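Local atomic coordinates of tumor necrosis factor ligand superfamily member 13 (Mus musculus, PDB entry 1U5X), a protein that acts as a trimeric cytokine of the tumor necrosis factor family, binding the receptors TACI and BCMA and taking part in the regulation of tumor cell growth. Residues Q70-E75 / D113-K118; I52-S57 / A104-L109; H9-N14 / M27-L32. All blocks are in the same frame, centred on the assembly; numbering follows the deposited sequence.

Interaction 1: Q70-E75 / D113-K118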
loop_
_atom_site.group_PDB
_atom_site.type_symbol
_atom_site.label_atom_id
_atom_site.label_comp_id
_atom_site.label_asym_id
_atom_site.label_seq_id
_atom_site.Cartn_x
_atom_site.Cartn_y
_atom_site.Cartn_z
ATOM N N GLN A 70 -8.271 -9.968 4.362
ATOM C CA GLN A 70 -9.534 -9.354 4.005
ATOM C C GLN A 70 -9.725 -9.422 2.509
ATOM O O GLN A 70 -8.774 -9.432 1.768
ATOM C CB GLN A 70 -9.637 -7.925 4.492
ATOM C CG GLN A 70 -8.826 -6.900 3.735
ATOM C CD GLN A 70 -7.494 -6.695 4.357
ATOM O OE1 GLN A 70 -6.937 -7.624 5.009
ATOM N NE2 GLN A 70 -6.950 -5.494 4.174
ATOM N N VAL A 71 -10.980 -9.441 2.087
ATOM C CA VAL A 71 -11.356 -9.488 0.701
ATOM C C VAL A 71 -12.260 -8.317 0.378
ATOM O O VAL A 71 -13.288 -8.137 1.023
ATOM C CB VAL A 71 -12.152 -10.781 0.413
ATOM C CG1 VAL A 71 -12.360 -10.962 -1.093
ATOM C CG2 VAL A 71 -11.467 -12.010 1.025
ATOM N N VAL A 72 -11.890 -7.533 -0.625
ATOM C CA VAL A 72 -12.640 -6.354 -1.057
ATOM C C VAL A 72 -13.295 -6.621 -2.403
ATOM O O VAL A 72 -12.610 -6.986 -3.349
ATOM C CB VAL A 72 -11.701 -5.123 -1.203
ATOM C CG1 VAL A 72 -12.446 -3.892 -1.658
ATOM C CG2 VAL A 72 -10.973 -4.817 0.130
ATOM N N SER A 73 -14.625 -6.480 -2.467
ATOM C CA SER A 73 -15.424 -6.854 -3.627
ATOM C C SER A 73 -16.429 -5.780 -4.006
ATOM O O SER A 73 -16.801 -4.922 -3.178
ATOM C CB SER A 73 -16.186 -8.166 -3.394
ATOM O OG SER A 73 -15.361 -9.188 -2.888
ATOM N N ARG A 74 -16.854 -5.837 -5.258
ATOM C CA ARG A 74 -17.919 -4.993 -5.767
ATOM C C ARG A 74 -19.104 -5.848 -6.223
ATOM O O ARG A 74 -18.951 -6.899 -6.860
ATOM C CB ARG A 74 -17.425 -4.070 -6.891
ATOM C CG ARG A 74 -17.221 -4.705 -8.265
ATOM C CD ARG A 74 -17.545 -3.757 -9.416
ATOM N NE ARG A 74 -16.678 -3.984 -10.566
ATOM C CZ ARG A 74 -17.058 -4.539 -11.718
ATOM N NH1 ARG A 74 -18.308 -4.947 -11.905
ATOM N NH2 ARG A 74 -16.171 -4.698 -12.697
ATOM N N GLU A 75 -20.305 -5.411 -5.881
ATOM C CA GLU A 75 -21.493 -6.078 -6.403
ATOM C C GLU A 75 -22.325 -4.997 -7.074
ATOM O O GLU A 75 -22.667 -4.008 -6.442
ATOM C CB GLU A 75 -22.303 -6.792 -5.312
ATOM C CG GLU A 75 -21.657 -6.885 -3.953
ATOM C CD GLU A 75 -22.505 -7.619 -2.920
ATOM O OE1 GLU A 75 -23.630 -8.094 -3.258
ATOM O OE2 GLU A 75 -22.062 -7.699 -1.753
ATOM N N ASP A 113 -23.089 0.443 -7.547
ATOM C CA ASP A 113 -22.205 -0.587 -6.978
ATOM C C ASP A 113 -22.239 -0.551 -5.453
ATOM O O ASP A 113 -22.429 0.525 -4.862
ATOM C CB ASP A 113 -20.759 -0.383 -7.428
ATOM C CG ASP A 113 -20.469 -0.950 -8.798
ATOM O OD1 ASP A 113 -21.362 -1.527 -9.454
ATOM O OD2 ASP A 113 -19.325 -0.861 -9.290
ATOM N N ILE A 114 -22.111 -1.736 -4.842
ATOM C CA ILE A 114 -21.903 -1.903 -3.400
ATOM C C ILE A 114 -20.494 -2.477 -3.172
ATOM O O ILE A 114 -20.167 -3.500 -3.751
ATOM C CB ILE A 114 -22.958 -2.863 -2.824
ATOM C CG1 ILE A 114 -24.367 -2.287 -2.975
ATOM C CG2 ILE A 114 -22.699 -3.109 -1.343
ATOM C CD1 ILE A 114 -25.446 -3.301 -2.684
ATOM N N ILE A 115 -19.667 -1.800 -2.378
ATOM C CA ILE A 115 -18.340 -2.263 -1.998
ATOM C C ILE A 115 -18.382 -2.943 -0.626
ATOM O O ILE A 115 -18.920 -2.376 0.325
ATOM C CB ILE A 115 -17.348 -1.069 -1.973
ATOM C CG1 ILE A 115 -17.434 -0.261 -3.274
ATOM C CG2 ILE A 115 -15.897 -1.545 -1.689
ATOM C CD1 ILE A 115 -17.205 -1.059 -4.524
ATOM N N THR A 116 -17.836 -4.161 -0.543
ATOM C CA THR A 116 -17.805 -4.954 0.680
ATOM C C THR A 116 -16.368 -5.208 1.108
ATOM O O THR A 116 -15.487 -5.353 0.251
ATOM C CB THR A 116 -18.503 -6.306 0.506
ATOM O OG1 THR A 116 -18.002 -7.003 -0.653
ATOM C CG2 THR A 116 -20.004 -6.170 0.245
ATOM N N VAL A 117 -16.126 -5.235 2.415
ATOM C CA VAL A 117 -14.830 -5.686 2.963
ATOM C C VAL A 117 -15.153 -6.808 3.928
ATOM O O VAL A 117 -15.833 -6.581 4.932
ATOM C CB VAL A 117 -14.050 -4.538 3.658
ATOM C CG1 VAL A 117 -12.711 -5.028 4.197
ATOM C CG2 VAL A 117 -13.800 -3.405 2.712
ATOM N N LYS A 118 -14.756 -8.036 3.586
ATOM C CA LYS A 118 -15.095 -9.215 4.389
ATOM C C LYS A 118 -13.834 -9.948 4.815
ATOM O O LYS A 118 -12.869 -10.056 4.033
ATOM C CB LYS A 118 -16.012 -10.185 3.605
ATOM C CG LYS A 118 -17.362 -9.585 3.247
ATOM C CD LYS A 118 -18.261 -10.571 2.476
ATOM C CE LYS A 118 -19.714 -10.166 2.567
ATOM N NZ LYS A 118 -20.600 -11.116 1.863
HETATM O O HOH W 1 -15.730 -8.786 0.030
HETATM O O HOH W 2 -19.430 -9.296 -2.050
#

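Interaction 2: I52-S57 / A104-L109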
loop_
_atom_site.group_PDB
_atom_site.type_symbol
_atom_site.label_atom_id
_atom_site.label_comp_id
_atom_site.label_asym_id
_atom_site.label_seq_id
_atom_site.Cartn_x
_atom_site.Cartn_y
_atom_site.Cartn_z
ATOM N N ILE A 52 -13.229 5.894 -12.023
ATOM C CA ILE A 52 -12.055 5.124 -11.655
ATOM C C ILE A 52 -11.561 5.590 -10.284
ATOM O O ILE A 52 -11.414 6.792 -10.032
ATOM C CB ILE A 52 -10.964 5.282 -12.759
ATOM C CG1 ILE A 52 -11.440 4.607 -14.063
ATOM C CG2 ILE A 52 -9.663 4.736 -12.300
ATOM C CD1 ILE A 52 -10.507 4.812 -15.252
ATOM N N TYR A 53 -11.353 4.648 -9.369
ATOM C CA TYR A 53 -11.004 4.963 -7.999
ATOM C C TYR A 53 -9.841 4.160 -7.550
ATOM O O TYR A 53 -9.748 2.981 -7.843
ATOM C CB TYR A 53 -12.160 4.563 -7.074
ATOM C CG TYR A 53 -13.414 5.364 -7.256
ATOM C CD1 TYR A 53 -14.356 5.026 -8.229
ATOM C CD2 TYR A 53 -13.700 6.434 -6.406
ATOM C CE1 TYR A 53 -15.542 5.747 -8.372
ATOM C CE2 TYR A 53 -14.896 7.169 -6.547
ATOM C CZ TYR A 53 -15.795 6.828 -7.529
ATOM O OH TYR A 53 -16.955 7.541 -7.632
ATOM N N LEU A 54 -8.954 4.808 -6.811
ATOM C CA LEU A 54 -8.030 4.120 -5.936
ATOM C C LEU A 54 -8.791 3.707 -4.691
ATOM O O LEU A 54 -9.447 4.550 -4.046
ATOM C CB LEU A 54 -6.912 5.080 -5.557
ATOM C CG LEU A 54 -5.877 4.541 -4.564
ATOM C CD1 LEU A 54 -5.110 3.359 -5.150
ATOM C CD2 LEU A 54 -4.910 5.687 -4.143
ATOM N N LEU A 55 -8.739 2.403 -4.375
ATOM C CA LEU A 55 -9.382 1.830 -3.214
ATOM C C LEU A 55 -8.284 1.200 -2.392
ATOM O O LEU A 55 -7.504 0.424 -2.897
ATOM C CB LEU A 55 -10.377 0.743 -3.665
ATOM C CG LEU A 55 -11.455 0.157 -2.780
ATOM C CD1 LEU A 55 -11.973 1.074 -1.722
ATOM C CD2 LEU A 55 -12.594 -0.345 -3.686
ATOM N N TYR A 56 -8.236 1.526 -1.110
ATOM C CA TYR A 56 -7.224 0.952 -0.219
ATOM C C TYR A 56 -7.917 0.424 1.028
ATOM O O TYR A 56 -8.943 0.955 1.458
ATOM C CB TYR A 56 -6.127 1.962 0.138
ATOM C CG TYR A 56 -6.574 3.237 0.828
ATOM C CD1 TYR A 56 -6.716 3.300 2.190
ATOM C CD2 TYR A 56 -6.833 4.379 0.070
ATOM C CE1 TYR A 56 -7.111 4.500 2.820
ATOM C CE2 TYR A 56 -7.244 5.562 0.644
ATOM C CZ TYR A 56 -7.355 5.625 2.036
ATOM O OH TYR A 56 -7.768 6.813 2.584
ATOM N N SER A 57 -7.338 -0.625 1.610
ATOM C CA SER A 57 -7.898 -1.326 2.748
ATOM C C SER A 57 -6.766 -1.822 3.616
ATOM O O SER A 57 -5.846 -2.467 3.135
ATOM C CB SER A 57 -8.712 -2.520 2.283
ATOM O OG SER A 57 -9.006 -3.399 3.362
ATOM N N ALA A 104 -4.288 -2.406 -1.967
ATOM C CA ALA A 104 -4.951 -1.300 -2.655
ATOM C C ALA A 104 -4.797 -1.478 -4.158
ATOM O O ALA A 104 -3.874 -2.138 -4.640
ATOM C CB ALA A 104 -4.314 0.012 -2.259
ATOM N N GLY A 105 -5.706 -0.899 -4.904
ATOM C CA GLY A 105 -5.604 -0.871 -6.348
ATOM C C GLY A 105 -6.582 0.062 -6.994
ATOM O O GLY A 105 -7.393 0.674 -6.296
ATOM N N VAL A 106 -6.504 0.156 -8.322
ATOM C CA VAL A 106 -7.324 1.089 -9.066
ATOM C C VAL A 106 -8.361 0.338 -9.865
ATOM O O VAL A 106 -8.013 -0.568 -10.608
ATOM C CB VAL A 106 -6.502 1.960 -9.998
ATOM C CG1 VAL A 106 -7.385 2.890 -10.758
ATOM C CG2 VAL A 106 -5.542 2.774 -9.190
ATOM N N PHE A 107 -9.629 0.735 -9.693
ATOM C CA PHE A 107 -10.749 0.006 -10.270
ATOM C C PHE A 107 -11.835 0.924 -10.796
ATOM O O PHE A 107 -12.081 2.004 -10.252
ATOM C CB PHE A 107 -11.353 -0.907 -9.206
ATOM C CG PHE A 107 -10.371 -1.859 -8.625
ATOM C CD1 PHE A 107 -10.091 -3.039 -9.275
ATOM C CD2 PHE A 107 -9.696 -1.558 -7.430
ATOM C CE1 PHE A 107 -9.149 -3.911 -8.764
ATOM C CE2 PHE A 107 -8.765 -2.447 -6.907
ATOM C CZ PHE A 107 -8.509 -3.620 -7.584
ATOM N N HIS A 108 -12.469 0.485 -11.870
ATOM C CA HIS A 108 -13.611 1.168 -12.451
ATOM C C HIS A 108 -14.831 0.681 -11.685
ATOM O O HIS A 108 -15.137 -0.520 -11.680
ATOM C CB HIS A 108 -13.786 0.793 -13.907
ATOM C CG HIS A 108 -14.927 1.496 -14.581
ATOM N ND1 HIS A 108 -14.884 2.821 -14.956
ATOM C CD2 HIS A 108 -16.151 1.049 -14.938
ATOM C CE1 HIS A 108 -16.023 3.152 -15.542
ATOM N NE2 HIS A 108 -16.816 2.094 -15.539
ATOM N N LEU A 109 -15.492 1.630 -11.022
ATOM C CA LEU A 109 -16.686 1.379 -10.243
ATOM C C LEU A 109 -17.832 2.071 -10.961
ATOM O O LEU A 109 -17.656 3.131 -11.569
ATOM C CB LEU A 109 -16.507 1.912 -8.796
ATOM C CG LEU A 109 -15.285 1.399 -8.031
ATOM C CD1 LEU A 109 -15.255 1.919 -6.588
ATOM C CD2 LEU A 109 -15.223 -0.083 -8.025
#

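Interaction 3: H9-N14 / M27-L32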
loop_
_atom_site.group_PDB
_atom_site.type_symbol
_atom_site.label_atom_id
_atom_site.label_comp_id
_atom_site.label_asym_id
_atom_site.label_seq_id
_atom_site.Cartn_x
_atom_site.Cartn_y
_atom_site.Cartn_z
ATOM N N HIS A 9 -12.366 8.511 3.610
ATOM C CA HIS A 9 -11.547 7.698 4.488
ATOM C C HIS A 9 -12.448 7.305 5.656
ATOM O O HIS A 9 -13.039 8.154 6.312
ATOM C CB HIS A 9 -10.306 8.442 4.976
ATOM C CG HIS A 9 -9.359 7.599 5.767
ATOM N ND1 HIS A 9 -8.408 6.781 5.175
ATOM C CD2 HIS A 9 -9.204 7.453 7.107
ATOM C CE1 HIS A 9 -7.688 6.206 6.129
ATOM N NE2 HIS A 9 -8.155 6.591 7.307
ATOM N N LEU A 10 -12.529 6.000 5.878
ATOM C CA LEU A 10 -13.430 5.366 6.821
ATOM C C LEU A 10 -12.662 4.545 7.845
ATOM O O LEU A 10 -11.607 3.942 7.522
ATOM C CB LEU A 10 -14.324 4.396 6.061
ATOM C CG LEU A 10 -15.121 4.940 4.889
ATOM C CD1 LEU A 10 -15.506 3.794 3.958
ATOM C CD2 LEU A 10 -16.349 5.649 5.386
ATOM N N VAL A 11 -13.186 4.530 9.061
ATOM C CA VAL A 11 -12.604 3.760 10.152
ATOM C C VAL A 11 -13.694 2.964 10.862
ATOM O O VAL A 11 -14.885 3.195 10.631
ATOM C CB VAL A 11 -11.863 4.686 11.139
ATOM C CG1 VAL A 11 -10.747 5.436 10.405
ATOM C CG2 VAL A 11 -12.811 5.634 11.818
ATOM N N PRO A 12 -13.331 1.999 11.707
ATOM C CA PRO A 12 -14.358 1.179 12.348
ATOM C C PRO A 12 -15.210 1.893 13.404
ATOM O O PRO A 12 -14.751 2.773 14.144
ATOM C CB PRO A 12 -13.559 0.058 13.013
ATOM C CG PRO A 12 -12.204 0.051 12.306
ATOM C CD PRO A 12 -11.982 1.529 12.053
ATOM N N VAL A 13 -16.457 1.459 13.481
ATOM C CA VAL A 13 -17.320 1.784 14.613
ATOM C C VAL A 13 -17.464 0.545 15.511
ATOM O O VAL A 13 -17.476 0.644 16.736
ATOM C CB VAL A 13 -18.705 2.333 14.177
ATOM C CG1 VAL A 13 -18.577 3.406 13.185
ATOM C CG2 VAL A 13 -19.622 1.275 13.653
ATOM N N ASN A 14 -17.601 -0.617 14.882
ATOM C CA ASN A 14 -17.614 -1.904 15.577
ATOM C C ASN A 14 -17.425 -3.043 14.579
ATOM O O ASN A 14 -17.515 -2.863 13.365
ATOM C CB ASN A 14 -18.876 -2.126 16.436
ATOM C CG ASN A 14 -20.111 -2.428 15.617
ATOM O OD1 ASN A 14 -20.510 -1.634 14.788
ATOM N ND2 ASN A 14 -20.747 -3.567 15.885
ATOM N N MET A 27 -18.425 -2.370 10.622
ATOM C CA MET A 27 -19.294 -1.214 10.462
ATOM C C MET A 27 -18.394 0.023 10.344
ATOM O O MET A 27 -17.567 0.254 11.216
ATOM C CB MET A 27 -20.221 -1.115 11.659
ATOM C CG MET A 27 -21.113 -2.315 11.814
ATOM S SD MET A 27 -22.353 -2.310 10.556
ATOM C CE MET A 27 -23.673 -1.370 11.366
ATOM N N TRP A 28 -18.551 0.792 9.269
ATOM C CA TRP A 28 -17.647 1.912 8.934
ATOM C C TRP A 28 -18.284 3.279 9.242
ATOM O O TRP A 28 -19.517 3.436 9.167
ATOM C CB TRP A 28 -17.268 1.872 7.455
ATOM C CG TRP A 28 -16.521 0.637 7.027
ATOM C CD1 TRP A 28 -17.032 -0.429 6.347
ATOM C CD2 TRP A 28 -15.149 0.320 7.294
ATOM N NE1 TRP A 28 -16.060 -1.379 6.156
ATOM C CE2 TRP A 28 -14.899 -0.958 6.742
ATOM C CE3 TRP A 28 -14.108 0.973 7.972
ATOM C CZ2 TRP A 28 -13.660 -1.584 6.826
ATOM C CZ3 TRP A 28 -12.864 0.344 8.049
ATOM C CH2 TRP A 28 -12.656 -0.920 7.475
ATOM N N GLN A 29 -17.448 4.249 9.616
ATOM C CA GLN A 29 -17.862 5.630 9.815
ATOM C C GLN A 29 -16.849 6.526 9.081
ATOM O O GLN A 29 -15.633 6.263 9.120
ATOM C CB GLN A 29 -17.912 6.017 11.303
ATOM C CG GLN A 29 -16.598 5.783 12.074
ATOM C CD GLN A 29 -16.662 6.197 13.525
ATOM O OE1 GLN A 29 -17.419 7.093 13.878
ATOM N NE2 GLN A 29 -15.878 5.534 14.378
ATOM N N PRO A 30 -17.316 7.546 8.380
ATOM C CA PRO A 30 -16.394 8.487 7.727
ATOM C C PRO A 30 -15.685 9.405 8.693
ATOM O O PRO A 30 -16.313 9.960 9.606
ATOM C CB PRO A 30 -17.300 9.294 6.802
ATOM C CG PRO A 30 -18.629 9.198 7.421
ATOM C CD PRO A 30 -18.719 7.873 8.087
ATOM N N VAL A 31 -14.376 9.575 8.485
ATOM C CA VAL A 31 -13.642 10.633 9.181
ATOM C C VAL A 31 -13.110 11.738 8.247
ATOM O O VAL A 31 -12.730 12.804 8.715
ATOM C CB VAL A 31 -12.517 10.057 10.081
ATOM C CG1 VAL A 31 -13.105 9.181 11.191
ATOM C CG2 VAL A 31 -11.511 9.313 9.302
ATOM N N LEU A 32 -13.090 11.471 6.943
ATOM C CA LEU A 32 -12.711 12.454 5.927
ATOM C C LEU A 32 -13.541 12.246 4.687
ATOM O O LEU A 32 -13.607 11.146 4.159
ATOM C CB LEU A 32 -11.232 12.313 5.532
ATOM C CG LEU A 32 -10.724 13.278 4.457
ATOM C CD1 LEU A 32 -10.881 14.719 4.845
ATOM C CD2 LEU A 32 -9.267 12.987 4.120
#

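Interaction 1: Q70-E75 / D113-K118
Thr116 OG1 lies between its own N and carbonyl carbon (chi1 51°), and Ser73 OG, across from it, stands anti to its carbonyl carbon (chi1 -49°); these torsions turn both hydroxyls toward water 1, which joins them. It lies 3.0 Å from Ser73 OG and as far from Thr116 OG1, and donates to Val71 O at 2.7 Å. Water 2 links Thr116 OG1 to Glu75 OE2, and that oxygen sits 3.3 Å from Thr116 CG2, the side chains crossing at about a right angle. The strands run antiparallel, with paired backbone bonds at Val71–Lys118, Ser73–Thr116 and Glu75–Ile114. On the other side Val72, Ile115 and Val117 make an apolar patch, with Arg74 at its end: Val72 CG2 lies 4.1 Å from Val117 CG2, and Ile115 CD1 reaches Arg74 CB at 3.8 Å. Ile115 packs on Leu55 and Phe137, and Val117 on Leu135, inside the jelly-roll. Asp113 OD2 accepts a bond from His110 N, while Arg74 NH2 forms a salt bridge with Glu81. Attraction between Arg74 and Asp113 is probably modest, since NE and OD2 are 4.3 Å apart and no N-H points at the oxygen; two waters carry much of the side-chain polar linkage.

Interaction 2: I52-S57 / A104-L109
Ile52 to Tyr56 pair antiparallel with His108 back to Ala104, the short strand axes approaching to 4.6 Å with their N-to-C directions 145° apart, and hydrogen-bonded pairs Tyr53–Phe107 and Leu55–Gly105 alternating with non-hydrogen-bonded ones. On the face of Ile52, Leu54 and Tyr56, the packing is tightest where Ile52 CG2 meets Val106 CG1, 3.3 Å apart and closer than usual for two methyls. Leu54 CG is anti to its backbone N (chi1 177°), and beyond it CD1 reaches Val106 CG2 at 4.1 Å. At one end Tyr56 CB packs on Ala104 CB at 3.6 Å, while the Tyr56 ring leads off the pair. At the other, Ile52 CG1 comes in the plane of the His108 ring, at its edge, 4.0 Å from ND1. The opposite face carries the Tyr53 ring, whose CD1 meets Leu109 CD1 at 3.6 Å as the two side chains cross obliquely. Nearby Leu55 CB approaches the edge of the Phe107 ring near its plane, a looser contact of 4.5 Å to CD2. The Phe107 ring brings CE2 alongside Gly105, whose lack of a side chain leaves room for it.

Much of the first face lies at the trimer interface: Val106 N donates to Tyr56 OH of a neighbouring subunit, whose His9 meets the Phe107 ring. Tyr56 OH, bonded to His9 ND1 of its own chain, accepts the equivalent bond from Val106 N of the third subunit. Within the chain, strand 134-139 flanks 52-57 on its other edge, and Leu55 and Leu109 pack on Ile115 of strand 114-119 in the sandwich interior.

Interaction 3: H9-N14 / M27-L32
A classic beta bulge interrupts this hairpin: Val31 and Leu32 both sit opposite His9. His9 O takes the Val31 N-H at 2.9 Å, nearly in line with its carbonyl, and a weak, longer bond from Leu32 N, while His9 N donates to Leu32 O. The His9 ring, its CG anti to the backbone N (chi1 -174°), meets Val31 CG2 at its edge and in its plane, 3.7 Å from CD2. Its ND1 bonds to Tyr56 OH, and the side chain also packs against a neighbouring subunit. Past the bulge the register moves by one. In the jelly-roll of the TNF homology domain these are strands 7-16 and 24-34, the first of which also pairs with strand 134-139. Inward, Leu10 CB touches Trp28 CE3 at 3.9 Å, and both side chains pack on Leu135; the indole also lies against the backbone, with CE3 3.5 Å from Val11 C. On the other face, Val11 CG2 meets Val31 CG1 at 3.6 Å, their side chains crossing at about a right angle. Gln29 extends beyond CG (chi2 179°), and its NE2 donates to Pro12 O at 3.0 Å from above that carbonyl plane, 43° out of it. Val13 CG1 lies against the Gln29 chain, and Val13 N donates to Met27 O where the first strand turns a corner.

All three contacts join antiparallel strands of one jelly-roll, but they face different surroundings. Interaction 2 is the most buried, nearly all apolar side chains, with much of it lying against neighbouring subunits. Interaction 1 has a mainly apolar inner side and a mixed outer one bridged by waters, and no other chain touches it. Interaction 3 mixes buried residues such as Trp28 with exposed ones such as Pro30, and its pairing is broken by a bulge. Interactions 1 and 2 meet across the sandwich, where Ile115 CG2 packs on Leu55 CD2 at 4.0 Å and Gln70 probably bonds to Ser57. Interactions 2 and 3 are joined by the bond between Tyr56 and His9, near the trimer interface.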